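PDB 2VM9: discoidin-2 from Dictyostelium discoideum, which binds galactose and N-acetylgalactosamine as a calcium-containing trimeric lectin, and may take part in spore formation and spore coat assembly. Local coordinates for residues 14-19 and 71-76; 33-38 and 150-155; 89-94 and 121-126; 100-105 and 133-138. All blocks are in the same frame, centred on the assembly; numbering follows the deposited sequence. Where two conformers were deposited one is given.

Contact 1: 14-19 and 71-76; sequences ALLNLR and KHFVAI
Between the two sheets of the discoidin (F5/8 type C) beta-sandwich, L16, in the loop just ahead of strand 17-20, reaches in to meet K71 and F73 on strand 70-79 of the facing layer. Each methyl of L16 has its own partner. CD2 lies against the aliphatic shaft of the lysine, 3.6 Å from K71 CD and 3.7 Å from K71 CE, the two side chains sliding past one another in opposite directions. CD1 comes up at the rim of the phenylalanine, near the plane of the ring, with F73 CE1 at 4.2 Å. K71 also packs on its own strand neighbour: its CB sits over one face of the F73 ring, 3.8 Å above the plane and displaced toward the rim.

The lysine follows a bent path, with kinks at chi2 (147°), chi3 and chi4, and this brings the amine round to S69 O, S67 OG and R132 O, all three hydrogen-bonded to NZ. A65, S67 and L151 surround L16 as well, and L151 also touches F73. Next to L16 the chain enters the trimer interface, where A14 packs on N17 and L15 on S67 of the second subunit.

The lysine thus serves two ends: its carbons share the apolar core with L16 and F73, while the charge of its buried ammonium is probably compensated by the oxygens gathered around it.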
loop_
_atom_site.group_PDB
_atom_site.type_symbol
_atom_site.label_atom_id
_atom_site.label_comp_id
_atom_site.label_asym_id
_atom_site.label_seq_id
_atom_site.Cartn_x
_atom_site.Cartn_y
_atom_site.Cartn_z
ATOM N N ALA A 14 -7.270 -4.707 13.322
ATOM C CA ALA A 14 -5.823 -4.950 13.362
ATOM C C ALA A 14 -5.088 -4.244 12.198
ATOM O O ALA A 14 -4.230 -4.814 11.537
ATOM C CB ALA A 14 -5.512 -6.483 13.404
ATOM N N LEU A 15 -5.469 -3.000 11.929
ATOM C CA LEU A 15 -4.896 -2.263 10.798
ATOM C C LEU A 15 -3.695 -1.391 11.168
ATOM O O LEU A 15 -2.991 -0.895 10.274
ATOM C CB LEU A 15 -5.962 -1.406 10.108
ATOM C CG LEU A 15 -7.101 -2.196 9.436
ATOM C CD1 LEU A 15 -8.155 -1.264 8.869
ATOM C CD2 LEU A 15 -6.548 -3.137 8.333
ATOM N N LEU A 16 -3.487 -1.151 12.460
ATOM C CA LEU A 16 -2.441 -0.227 12.882
ATOM C C LEU A 16 -1.488 -0.898 13.866
ATOM O O LEU A 16 -1.920 -1.693 14.688
ATOM C CB LEU A 16 -3.054 1.023 13.534
ATOM C CG LEU A 16 -3.958 1.832 12.609
ATOM C CD1 LEU A 16 -4.666 2.907 13.410
ATOM C CD2 LEU A 16 -3.127 2.446 11.450
ATOM N N ASN A 17 -0.201 -0.600 13.747
ATOM C CA ASN A 17 0.792 -0.999 14.734
ATOM C C ASN A 17 0.672 0.017 15.889
ATOM O O ASN A 17 0.477 1.215 15.631
ATOM C CB ASN A 17 2.209 -0.863 14.164
ATOM C CG ASN A 17 2.456 -1.706 12.895
ATOM O OD1 ASN A 17 2.764 -1.168 11.793
ATOM N ND2 ASN A 17 2.373 -3.025 13.049
ATOM N N LEU A 18 0.780 -0.450 17.131
ATOM C CA LEU A 18 0.752 0.462 18.302
ATOM C C LEU A 18 2.088 0.413 19.028
ATOM O O LEU A 18 2.699 -0.662 19.178
ATOM C CB LEU A 18 -0.361 0.062 19.286
ATOM C CG LEU A 18 -1.822 0.159 18.826
ATOM C CD1 LEU A 18 -2.748 0.019 20.043
ATOM C CD2 LEU A 18 -2.053 1.472 18.126
ATOM N N ARG A 19 2.524 1.568 19.503
ATOM C CA ARG A 19 3.729 1.653 20.313
ATOM C C ARG A 19 3.499 2.635 21.448
ATOM O O ARG A 19 3.328 3.837 21.213
ATOM C CB ARG A 19 4.894 2.160 19.467
ATOM C CG ARG A 19 6.196 2.238 20.291
ATOM C CD ARG A 19 7.375 2.629 19.416
ATOM N NE ARG A 19 7.333 4.034 19.002
ATOM C CZ ARG A 19 7.736 5.073 19.740
ATOM N NH1 ARG A 19 8.168 4.900 20.976
ATOM N NH2 ARG A 19 7.683 6.307 19.237
ATOM N N LYS A 71 -4.199 7.438 5.905
ATOM C CA LYS A 71 -5.532 7.250 6.476
ATOM C C LYS A 71 -6.198 8.607 6.576
ATOM O O LYS A 71 -5.528 9.625 6.722
ATOM C CB LYS A 71 -5.448 6.592 7.837
ATOM C CG LYS A 71 -5.074 5.104 7.668
ATOM C CD LYS A 71 -4.233 4.520 8.742
ATOM C CE LYS A 71 -2.955 5.284 9.028
ATOM N NZ LYS A 71 -1.740 4.637 8.473
ATOM N N HIS A 72 -7.518 8.601 6.475
ATOM C CA HIS A 72 -8.323 9.775 6.730
ATOM C C HIS A 72 -9.089 9.482 8.008
ATOM O O HIS A 72 -10.127 8.805 7.972
ATOM C CB HIS A 72 -9.267 10.024 5.551
ATOM C CG HIS A 72 -8.557 10.536 4.335
ATOM N ND1 HIS A 72 -7.970 9.703 3.413
ATOM C CD2 HIS A 72 -8.286 11.799 3.931
ATOM C CE1 HIS A 72 -7.391 10.426 2.471
ATOM N NE2 HIS A 72 -7.561 11.703 2.766
ATOM N N PHE A 73 -8.550 9.949 9.138
ATOM C CA PHE A 73 -9.169 9.676 10.422
ATOM C C PHE A 73 -10.346 10.598 10.646
ATOM O O PHE A 73 -10.184 11.823 10.596
ATOM C CB PHE A 73 -8.161 9.859 11.552
ATOM C CG PHE A 73 -7.093 8.787 11.589
ATOM C CD1 PHE A 73 -7.414 7.486 11.963
ATOM C CD2 PHE A 73 -5.771 9.094 11.276
ATOM C CE1 PHE A 73 -6.391 6.477 12.018
ATOM C CE2 PHE A 73 -4.742 8.128 11.331
ATOM C CZ PHE A 73 -5.066 6.802 11.696
ATOM N N VAL A 74 -11.511 10.006 10.899
ATOM C CA VAL A 74 -12.750 10.775 11.097
ATOM C C VAL A 74 -13.147 10.928 12.568
ATOM O O VAL A 74 -13.913 11.832 12.923
ATOM C CB VAL A 74 -13.952 10.180 10.276
ATOM C CG1 VAL A 74 -13.634 10.208 8.798
ATOM C CG2 VAL A 74 -14.327 8.745 10.748
ATOM N N ALA A 75 -12.654 10.033 13.431
ATOM C CA ALA A 75 -12.952 10.180 14.857
ATOM C C ALA A 75 -11.978 9.390 15.691
ATOM O O ALA A 75 -11.282 8.483 15.179
ATOM C CB ALA A 75 -14.396 9.717 15.176
ATOM N N ILE A 76 -11.915 9.775 16.965
ATOM C CA ILE A 76 -11.227 8.966 17.978
ATOM C C ILE A 76 -12.199 8.783 19.138
ATOM O O ILE A 76 -12.962 9.708 19.471
ATOM C CB ILE A 76 -9.934 9.667 18.464
ATOM C CG1 ILE A 76 -9.187 8.804 19.497
ATOM C CG2 ILE A 76 -10.242 11.087 19.042
ATOM C CD1 ILE A 76 -7.844 9.393 19.860
#

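Contact 2: 33-38 and 150-155; sequences SILNFS and ELYALP
L35 and E150 meet through their first side-chain carbons, L35 CB lying 3.9 Å from E150 CB where the two side chains cross at about a right angle. The firmly held part of the contact is the buried glutamate, gripped by three amides. With CG anti to the backbone N (chi1 -180°) and a bend at chi2, E150 folds back so that OE2 takes the amide of L151 at 2.8 Å, through the anti lone pair, as well as that of L11; OE1 accepts from A12 N. Its CG rests 3.4 Å above the face of the Y152 ring, toward the rim. I34 lies alongside E150, pointing the same way, and sets CD1 4.0 Å from E150 OE1.

The partner segment is a type II beta turn, I34 to F37, closed by F37 N to I34 O at 2.9 Å, with N36 in the left-handed third position. It packs against the flank of strand 146-153 in the discoidin-domain sandwich, within the loop that runs on to the calcium site.

Toward solvent, L35 and Y152 are both partly exposed. Their touch is close but rests on a single methyl, L35 CD2, 3.7 Å from Y152 OH. N36, next in the turn, is exposed, and a phosphate ion, probably from the crystallisation liquor, lies about 4 Å from the Y152 side chain.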
loop_
_atom_site.group_PDB
_atom_site.type_symbol
_atom_site.label_atom_id
_atom_site.label_comp_id
_atom_site.label_asym_id
_atom_site.label_seq_id
_atom_site.Cartn_x
_atom_site.Cartn_y
_atom_site.Cartn_z
ATOM N N SER A 33 -5.507 -2.348 24.899
ATOM C CA SER A 33 -6.034 -0.983 24.833
ATOM C C SER A 33 -7.252 -0.792 23.936
ATOM O O SER A 33 -7.751 0.322 23.837
ATOM C CB SER A 33 -4.933 0.034 24.458
ATOM O OG SER A 33 -4.594 -0.033 23.071
ATOM N N ILE A 34 -7.703 -1.827 23.240
ATOM C CA ILE A 34 -8.846 -1.587 22.350
ATOM C C ILE A 34 -10.099 -1.155 23.125
ATOM O O ILE A 34 -10.377 -1.647 24.237
ATOM C CB ILE A 34 -9.193 -2.786 21.436
ATOM C CG1 ILE A 34 -10.072 -2.257 20.290
ATOM C CG2 ILE A 34 -9.952 -3.883 22.217
ATOM C CD1 ILE A 34 -10.234 -3.228 19.157
ATOM N N LEU A 35 -10.853 -0.240 22.528
ATOM C CA LEU A 35 -12.153 0.182 23.061
ATOM C C LEU A 35 -12.963 -1.037 23.485
ATOM O O LEU A 35 -13.045 -2.027 22.721
ATOM C CB LEU A 35 -12.923 0.949 21.981
ATOM C CG LEU A 35 -14.009 1.877 22.525
ATOM C CD1 LEU A 35 -13.372 3.109 23.200
ATOM C CD2 LEU A 35 -14.908 2.287 21.375
ATOM N N ASN A 36 -13.537 -0.969 24.694
ATOM C CA ASN A 36 -14.396 -2.025 25.270
ATOM C C ASN A 36 -13.680 -3.350 25.602
ATOM O O ASN A 36 -14.323 -4.376 25.913
ATOM C CB ASN A 36 -15.623 -2.275 24.377
ATOM C CG ASN A 36 -16.588 -1.104 24.371
ATOM O OD1 ASN A 36 -16.887 -0.529 25.421
ATOM N ND2 ASN A 36 -17.095 -0.757 23.192
ATOM N N PHE A 37 -12.351 -3.320 25.537
ATOM C CA PHE A 37 -11.557 -4.477 25.918
ATOM C C PHE A 37 -11.976 -4.949 27.292
ATOM O O PHE A 37 -12.062 -4.154 28.234
ATOM C CB PHE A 37 -10.045 -4.188 25.935
ATOM C CG PHE A 37 -9.237 -5.388 26.390
ATOM C CD1 PHE A 37 -9.075 -6.498 25.562
ATOM C CD2 PHE A 37 -8.694 -5.434 27.658
ATOM C CE1 PHE A 37 -8.360 -7.651 26.027
ATOM C CE2 PHE A 37 -7.982 -6.552 28.117
ATOM C CZ PHE A 37 -7.799 -7.652 27.298
ATOM N N SER A 38 -12.251 -6.241 27.414
ATOM C CA SER A 38 -12.524 -6.816 28.722
ATOM C C SER A 38 -12.075 -8.263 28.718
ATOM O O SER A 38 -12.140 -8.948 27.688
ATOM C CB SER A 38 -14.004 -6.717 29.052
ATOM O OG SER A 38 -14.725 -7.608 28.232
ATOM N N GLU A 150 -10.189 3.732 20.281
ATOM C CA GLU A 150 -10.327 3.276 18.918
ATOM C C GLU A 150 -10.152 4.483 18.013
ATOM O O GLU A 150 -10.419 5.636 18.403
ATOM C CB GLU A 150 -11.687 2.607 18.707
ATOM C CG GLU A 150 -11.944 2.065 17.272
ATOM C CD GLU A 150 -10.877 1.056 16.822
ATOM O OE1 GLU A 150 -11.181 -0.150 16.804
ATOM O OE2 GLU A 150 -9.755 1.476 16.466
ATOM N N LEU A 151 -9.650 4.212 16.814
ATOM C CA LEU A 151 -9.445 5.239 15.805
ATOM C C LEU A 151 -10.285 4.840 14.632
ATOM O O LEU A 151 -10.197 3.687 14.191
ATOM C CB LEU A 151 -7.969 5.233 15.389
ATOM C CG LEU A 151 -7.014 5.896 16.386
ATOM C CD1 LEU A 151 -5.590 5.488 16.088
ATOM C CD2 LEU A 151 -7.188 7.458 16.370
ATOM N N TYR A 152 -11.071 5.793 14.111
ATOM C CA TYR A 152 -12.018 5.532 13.010
ATOM C C TYR A 152 -11.527 6.232 11.750
ATOM O O TYR A 152 -11.163 7.406 11.800
ATOM C CB TYR A 152 -13.431 6.002 13.356
ATOM C CG TYR A 152 -13.943 5.279 14.556
ATOM C CD1 TYR A 152 -14.574 4.043 14.419
ATOM C CD2 TYR A 152 -13.745 5.807 15.836
ATOM C CE1 TYR A 152 -15.010 3.339 15.506
ATOM C CE2 TYR A 152 -14.187 5.109 16.964
ATOM C CZ TYR A 152 -14.839 3.888 16.783
ATOM O OH TYR A 152 -15.273 3.158 17.832
ATOM N N ALA A 153 -11.493 5.493 10.644
ATOM C CA ALA A 153 -10.973 6.051 9.393
ATOM C C ALA A 153 -11.972 5.809 8.264
ATOM O O ALA A 153 -12.814 4.911 8.343
ATOM C CB ALA A 153 -9.600 5.403 9.039
ATOM N N LEU A 154 -11.880 6.608 7.203
ATOM C CA LEU A 154 -12.681 6.302 6.022
ATOM C C LEU A 154 -12.284 4.947 5.454
ATOM O O LEU A 154 -11.123 4.601 5.470
ATOM C CB LEU A 154 -12.453 7.347 4.934
ATOM C CG LEU A 154 -12.931 8.757 5.273
ATOM C CD1 LEU A 154 -12.586 9.701 4.108
ATOM C CD2 LEU A 154 -14.445 8.725 5.555
ATOM N N PRO A 155 -13.247 4.189 4.917
ATOM C CA PRO A 155 -12.871 2.951 4.215
ATOM C C PRO A 155 -12.024 3.255 2.999
ATOM O O PRO A 155 -12.113 4.372 2.442
ATOM C CB PRO A 155 -14.216 2.371 3.722
ATOM C CG PRO A 155 -15.235 3.088 4.398
ATOM C CD PRO A 155 -14.701 4.400 4.941
#

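Contact 3: 89-94 and 121-126; sequences TSYKLR and VTINFN
The strands that carry L93 and F125 run in broadly the same direction on facing sheets of the sandwich, too far apart for backbone pairing: the closest alpha carbons, L93 CA and I123 CA, are 11.1 Å from each other. Alternate residues bridge the gap, Y91 and L93 from 89-94, I123 and F125 from 121-126.

At the F125 end of the contact L93 sends CD1 obliquely onto the phenylalanine, straddling one bond of the ring, 3.6 Å from F125 CZ and 3.7 Å from F125 CE1. I76 of strand 70-79 touches both side chains, and Y105 meets the F125 ring edge-to-face, so this end belongs to the hydrophobic core between the sheets.

The other end is led by Y91. Its CG is set between the backbone N and the carbonyl carbon (chi1 61°), which carries the long ring across toward the opposite strand. There the tyrosine and I123 slide past each other, and Y91 OH passes I123 CG1 at 3.7 Å. A water lies in the plane of the Y91 ring, 2.7 Å from Y91 OH, and donates to V121 O at 2.8 Å. L93 CG also sits at the edge of this ring, in plane, so the two bridging residues of 89-94 pack on each other.

No direct hydrogen bond joins the segments. The layers are held by apolar packing, and the Y91 hydroxyl, which reaches into this packing, is bound by a water that links it to V121 O of the facing strand.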
loop_
_atom_site.group_PDB
_atom_site.type_symbol
_atom_site.label_atom_id
_atom_site.label_comp_id
_atom_site.label_asym_id
_atom_site.label_seq_id
_atom_site.Cartn_x
_atom_site.Cartn_y
_atom_site.Cartn_z
ATOM N N THR A 89 -8.121 12.029 31.709
ATOM C CA THR A 89 -9.143 13.069 31.769
ATOM C C THR A 89 -8.978 14.127 30.669
ATOM O O THR A 89 -9.924 14.862 30.362
ATOM C CB THR A 89 -9.140 13.761 33.151
ATOM O OG1 THR A 89 -7.791 14.176 33.439
ATOM C CG2 THR A 89 -9.649 12.821 34.243
ATOM N N SER A 90 -7.781 14.246 30.087
ATOM C CA SER A 90 -7.585 15.132 28.939
ATOM C C SER A 90 -6.356 14.684 28.180
ATOM O O SER A 90 -5.456 14.075 28.766
ATOM C CB SER A 90 -7.441 16.613 29.358
ATOM O OG SER A 90 -6.164 16.929 29.931
ATOM N N TYR A 91 -6.327 14.996 26.892
ATOM C CA TYR A 91 -5.155 14.654 26.092
ATOM C C TYR A 91 -5.001 15.594 24.896
ATOM O O TYR A 91 -5.929 16.344 24.536
ATOM C CB TYR A 91 -5.253 13.189 25.613
ATOM C CG TYR A 91 -6.465 12.897 24.731
ATOM C CD1 TYR A 91 -6.407 13.103 23.342
ATOM C CD2 TYR A 91 -7.646 12.377 25.273
ATOM C CE1 TYR A 91 -7.519 12.837 22.524
ATOM C CE2 TYR A 91 -8.759 12.088 24.450
ATOM C CZ TYR A 91 -8.674 12.328 23.089
ATOM O OH TYR A 91 -9.739 12.031 22.282
ATOM N N LYS A 92 -3.810 15.542 24.310
ATOM C CA LYS A 92 -3.503 16.183 23.031
ATOM C C LYS A 92 -3.288 15.094 21.978
ATOM O O LYS A 92 -3.077 13.909 22.302
ATOM C CB LYS A 92 -2.226 17.029 23.141
ATOM C CG LYS A 92 -2.373 18.285 24.039
ATOM C CD LYS A 92 -1.023 18.992 24.184
ATOM C CE LYS A 92 -1.175 20.162 25.148
ATOM N NZ LYS A 92 0.023 21.068 25.124
ATOM N N LEU A 93 -3.356 15.502 20.717
ATOM C CA LEU A 93 -3.115 14.586 19.604
ATOM C C LEU A 93 -2.048 15.187 18.717
ATOM O O LEU A 93 -2.002 16.410 18.519
ATOM C CB LEU A 93 -4.384 14.358 18.775
ATOM C CG LEU A 93 -5.521 13.549 19.383
ATOM C CD1 LEU A 93 -6.760 13.700 18.460
ATOM C CD2 LEU A 93 -5.108 12.048 19.590
ATOM N N ARG A 94 -1.190 14.310 18.207
ATOM C CA ARG A 94 -0.177 14.673 17.229
ATOM C C ARG A 94 -0.332 13.728 16.053
ATOM O O ARG A 94 -0.810 12.594 16.206
ATOM C CB ARG A 94 1.227 14.491 17.817
ATOM C CG ARG A 94 1.415 15.046 19.211
ATOM C CD ARG A 94 2.894 15.067 19.570
ATOM N NE ARG A 94 3.607 16.078 18.794
ATOM C CZ ARG A 94 4.706 15.864 18.076
ATOM N NH1 ARG A 94 5.284 14.656 18.018
ATOM N NH2 ARG A 94 5.241 16.883 17.432
ATOM N N VAL A 121 -15.870 8.535 25.200
ATOM C CA VAL A 121 -15.852 9.935 24.750
ATOM C C VAL A 121 -15.271 9.977 23.351
ATOM O O VAL A 121 -14.170 9.503 23.122
ATOM C CB VAL A 121 -15.047 10.854 25.711
ATOM C CG1 VAL A 121 -14.919 12.317 25.111
ATOM C CG2 VAL A 121 -15.704 10.839 27.101
ATOM N N THR A 122 -16.039 10.538 22.416
ATOM C CA THR A 122 -15.663 10.524 20.994
ATOM C C THR A 122 -15.534 11.943 20.491
ATOM O O THR A 122 -16.398 12.812 20.777
ATOM C CB THR A 122 -16.718 9.764 20.154
ATOM O OG1 THR A 122 -16.867 8.436 20.676
ATOM C CG2 THR A 122 -16.304 9.721 18.661
ATOM N N ILE A 123 -14.439 12.180 19.789
ATOM C CA ILE A 123 -14.136 13.424 19.129
ATOM C C ILE A 123 -14.156 13.156 17.634
ATOM O O ILE A 123 -13.534 12.201 17.156
ATOM C CB ILE A 123 -12.742 13.904 19.529
ATOM C CG1 ILE A 123 -12.628 13.932 21.065
ATOM C CG2 ILE A 123 -12.365 15.230 18.848
ATOM C CD1 ILE A 123 -13.671 14.745 21.744
ATOM N N ASN A 124 -14.877 14.008 16.908
ATOM C CA ASN A 124 -14.982 13.884 15.473
ATOM C C ASN A 124 -14.098 14.899 14.803
ATOM O O ASN A 124 -14.029 16.056 15.244
ATOM C CB ASN A 124 -16.432 14.129 15.057
ATOM C CG ASN A 124 -17.339 13.119 15.622
ATOM O OD1 ASN A 124 -17.478 12.020 15.078
ATOM N ND2 ASN A 124 -17.951 13.447 16.753
ATOM N N PHE A 125 -13.414 14.478 13.747
ATOM C CA PHE A 125 -12.503 15.371 13.031
ATOM C C PHE A 125 -13.170 15.842 11.755
ATOM O O PHE A 125 -13.450 15.042 10.855
ATOM C CB PHE A 125 -11.175 14.677 12.707
ATOM C CG PHE A 125 -10.537 14.010 13.885
ATOM C CD1 PHE A 125 -10.229 14.743 15.031
ATOM C CD2 PHE A 125 -10.235 12.641 13.844
ATOM C CE1 PHE A 125 -9.633 14.115 16.134
ATOM C CE2 PHE A 125 -9.633 12.005 14.940
ATOM C CZ PHE A 125 -9.333 12.742 16.082
ATOM N N ASN A 126 -13.381 17.156 11.695
ATOM C CA ASN A 126 -13.983 17.822 10.556
ATOM C C ASN A 126 -13.054 18.975 10.176
ATOM O O ASN A 126 -13.008 19.966 10.897
ATOM C CB ASN A 126 -15.342 18.415 10.957
ATOM C CG ASN A 126 -16.389 17.361 11.292
ATOM O OD1 ASN A 126 -16.849 16.629 10.411
ATOM N ND2 ASN A 126 -16.816 17.315 12.572
HETATM O O HOH W 1 -11.880 11.047 23.685
#

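Contact 4: 100-105 and 133-138; sequences VNWVEY and SIAIHP
Within one antiparallel sheet of the discoidin-domain sandwich, W102 on edge strand 102-112 leans across the intervening strand 87-96 to rest its indole on S133 and A135 of strand 133-142. Strands 102-112 and 133-142 both run antiparallel to 87-96 and so share a general direction, their short axes 9.1 Å apart at closest and 44° from parallel.

The benzo end of the indole does the touching. CH2 of W102 is 3.8 Å from S133 CB, and CZ2 of W102 lies only slightly farther from the same carbon. One corner along the ring, W102 CZ3 meets A135 CB at 4.0 Å. The approach is oblique and follows the backbone between the two residues, with I134 N 4.3 Å from W102 CH2. With CG beside the backbone N (chi1 -76°), the ring lies over the sheet, where it also packs on R94, T96 and V64. I134 has its side chain turned the other way, into the core against L151 and F73.

This outer face of the sheet meets the third subunit of the trimer. S133 OG bonds to N13 O of that subunit and to N99 ND2 of its own chain, while W102 NE1 makes a weak hydrogen bond to N13 OD1 of the third subunit.

Across the two segments themselves the contact is van der Waals packing alone. The small side chains of S133 and A135 let the indole settle close to the strand, while the polar atoms of S133 and W102 are directed to partners elsewhere, including the neighbouring subunit.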
loop_
_atom_site.group_PDB
_atom_site.type_symbol
_atom_site.label_atom_id
_atom_site.label_comp_id
_atom_site.label_asym_id
_atom_site.label_seq_id
_atom_site.Cartn_x
_atom_site.Cartn_y
_atom_site.Cartn_z
ATOM N N VAL A 100 8.038 12.106 9.073
ATOM C CA VAL A 100 9.226 12.879 9.368
ATOM C C VAL A 100 8.787 14.110 10.178
ATOM O O VAL A 100 9.317 14.380 11.249
ATOM C CB VAL A 100 9.934 13.322 8.068
ATOM C CG1 VAL A 100 11.080 14.302 8.395
ATOM C CG2 VAL A 100 10.420 12.098 7.248
ATOM N N ASN A 101 7.803 14.832 9.645
ATOM C CA ASN A 101 7.286 16.055 10.243
ATOM C C ASN A 101 5.971 15.784 10.958
ATOM O O ASN A 101 4.995 15.357 10.340
ATOM C CB ASN A 101 7.099 17.125 9.165
ATOM C CG ASN A 101 8.413 17.469 8.469
ATOM O OD1 ASN A 101 9.312 18.066 9.077
ATOM N ND2 ASN A 101 8.554 17.037 7.211
ATOM N N TRP A 102 5.980 16.023 12.268
ATOM C CA TRP A 102 4.800 15.844 13.108
ATOM C C TRP A 102 4.159 17.183 13.402
ATOM O O TRP A 102 4.858 18.191 13.550
ATOM C CB TRP A 102 5.168 15.172 14.416
ATOM C CG TRP A 102 5.417 13.716 14.254
ATOM C CD1 TRP A 102 6.512 13.109 13.668
ATOM C CD2 TRP A 102 4.529 12.665 14.636
ATOM N NE1 TRP A 102 6.346 11.743 13.682
ATOM C CE2 TRP A 102 5.147 11.441 14.279
ATOM C CE3 TRP A 102 3.278 12.636 15.269
ATOM C CZ2 TRP A 102 4.554 10.203 14.531
ATOM C CZ3 TRP A 102 2.690 11.403 15.523
ATOM C CH2 TRP A 102 3.322 10.200 15.135
ATOM N N VAL A 103 2.834 17.195 13.436
ATOM C CA VAL A 103 2.108 18.388 13.800
ATOM C C VAL A 103 1.157 18.089 14.931
ATOM O O VAL A 103 0.744 16.954 15.124
ATOM C CB VAL A 103 1.358 19.021 12.616
ATOM C CG1 VAL A 103 2.345 19.394 11.499
ATOM C CG2 VAL A 103 0.294 18.116 12.099
ATOM N N GLU A 104 0.829 19.131 15.686
ATOM C CA GLU A 104 -0.139 19.051 16.761
ATOM C C GLU A 104 -1.538 19.255 16.195
ATOM O O GLU A 104 -1.750 20.161 15.377
ATOM C CB GLU A 104 0.172 20.114 17.823
ATOM C CG GLU A 104 1.361 19.756 18.736
ATOM C CD GLU A 104 1.293 20.449 20.091
ATOM O OE1 GLU A 104 1.173 21.684 20.127
ATOM O OE2 GLU A 104 1.368 19.753 21.122
ATOM N N TYR A 105 -2.486 18.421 16.600
ATOM C CA TYR A 105 -3.852 18.586 16.154
ATOM C C TYR A 105 -4.449 19.898 16.706
ATOM O O TYR A 105 -4.358 20.174 17.893
ATOM C CB TYR A 105 -4.687 17.415 16.617
ATOM C CG TYR A 105 -6.168 17.621 16.453
ATOM C CD1 TYR A 105 -6.757 17.601 15.183
ATOM C CD2 TYR A 105 -6.985 17.837 17.576
ATOM C CE1 TYR A 105 -8.133 17.793 15.027
ATOM C CE2 TYR A 105 -8.366 18.010 17.435
ATOM C CZ TYR A 105 -8.925 18.003 16.156
ATOM O OH TYR A 105 -10.284 18.173 16.021
ATOM N N SER A 133 0.683 8.205 10.677
ATOM C CA SER A 133 0.760 7.864 12.107
ATOM C C SER A 133 0.118 8.942 12.954
ATOM O O SER A 133 0.116 10.124 12.584
ATOM C CB SER A 133 2.202 7.614 12.532
ATOM O OG SER A 133 2.771 6.591 11.714
ATOM N N ILE A 134 -0.452 8.531 14.075
ATOM C CA ILE A 134 -1.141 9.469 14.952
ATOM C C ILE A 134 -0.803 9.050 16.378
ATOM O O ILE A 134 -0.592 7.857 16.624
ATOM C CB ILE A 134 -2.672 9.457 14.655
ATOM C CG1 ILE A 134 -3.406 10.522 15.471
ATOM C CG2 ILE A 134 -3.274 8.072 14.892
ATOM C CD1 ILE A 134 -4.822 10.798 14.939
ATOM N N ALA A 135 -0.706 10.000 17.305
ATOM C CA ALA A 135 -0.322 9.646 18.682
ATOM C C ALA A 135 -1.262 10.361 19.629
ATOM O O ALA A 135 -1.503 11.576 19.466
ATOM C CB ALA A 135 1.127 10.085 18.982
ATOM N N ILE A 136 -1.764 9.613 20.615
ATOM C CA ILE A 136 -2.502 10.189 21.728
ATOM C C ILE A 136 -1.511 10.498 22.843
ATOM O O ILE A 136 -0.667 9.653 23.193
ATOM C CB ILE A 136 -3.669 9.262 22.174
ATOM C CG1 ILE A 136 -4.482 9.919 23.299
ATOM C CG2 ILE A 136 -3.160 7.836 22.562
ATOM C CD1 ILE A 136 -5.838 9.258 23.542
ATOM N N HIS A 137 -1.587 11.732 23.352
ATOM C CA HIS A 137 -0.642 12.259 24.350
ATOM C C HIS A 137 -1.439 12.690 25.586
ATOM O O HIS A 137 -1.868 13.844 25.675
ATOM C CB HIS A 137 0.112 13.453 23.743
ATOM C CG HIS A 137 1.283 13.050 22.893
ATOM N ND1 HIS A 137 2.579 13.041 23.374
ATOM C CD2 HIS A 137 1.357 12.642 21.601
ATOM C CE1 HIS A 137 3.405 12.654 22.409
ATOM N NE2 HIS A 137 2.688 12.402 21.325
ATOM N N PRO A 138 -1.717 11.739 26.502
ATOM C CA PRO A 138 -2.448 12.066 27.731
ATOM C C PRO A 138 -1.810 13.249 28.447
ATOM O O PRO A 138 -0.569 13.338 28.541
ATOM C CB PRO A 138 -2.289 10.799 28.573
ATOM C CG PRO A 138 -2.300 9.686 27.489
ATOM C CD PRO A 138 -1.369 10.302 26.439
#

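All four contacts lie in the discoidin domain, apart from the lectin-like domain that holds the carbohydrate-binding residues D209, R218 and W238. Contacts 1 and 2, with centres about 8 Å apart, join through strands 70-79 and 146-153, where V74 and A75 both face Y152 in a classic beta bulge. Contact 3 spans both layers: its strand 121-131 pairs with 70-79, V74 O lying 2.8 Å from F125 N, a probable hydrogen bond, while 87-96 neighbours both strands of contact 4. Contact 4 meets contact 1 in the core, F73 CE2 lying 3.9 Å from I134 CG2. Contact 2 is nearest the calcium, about 14 Å from the I34 side chain.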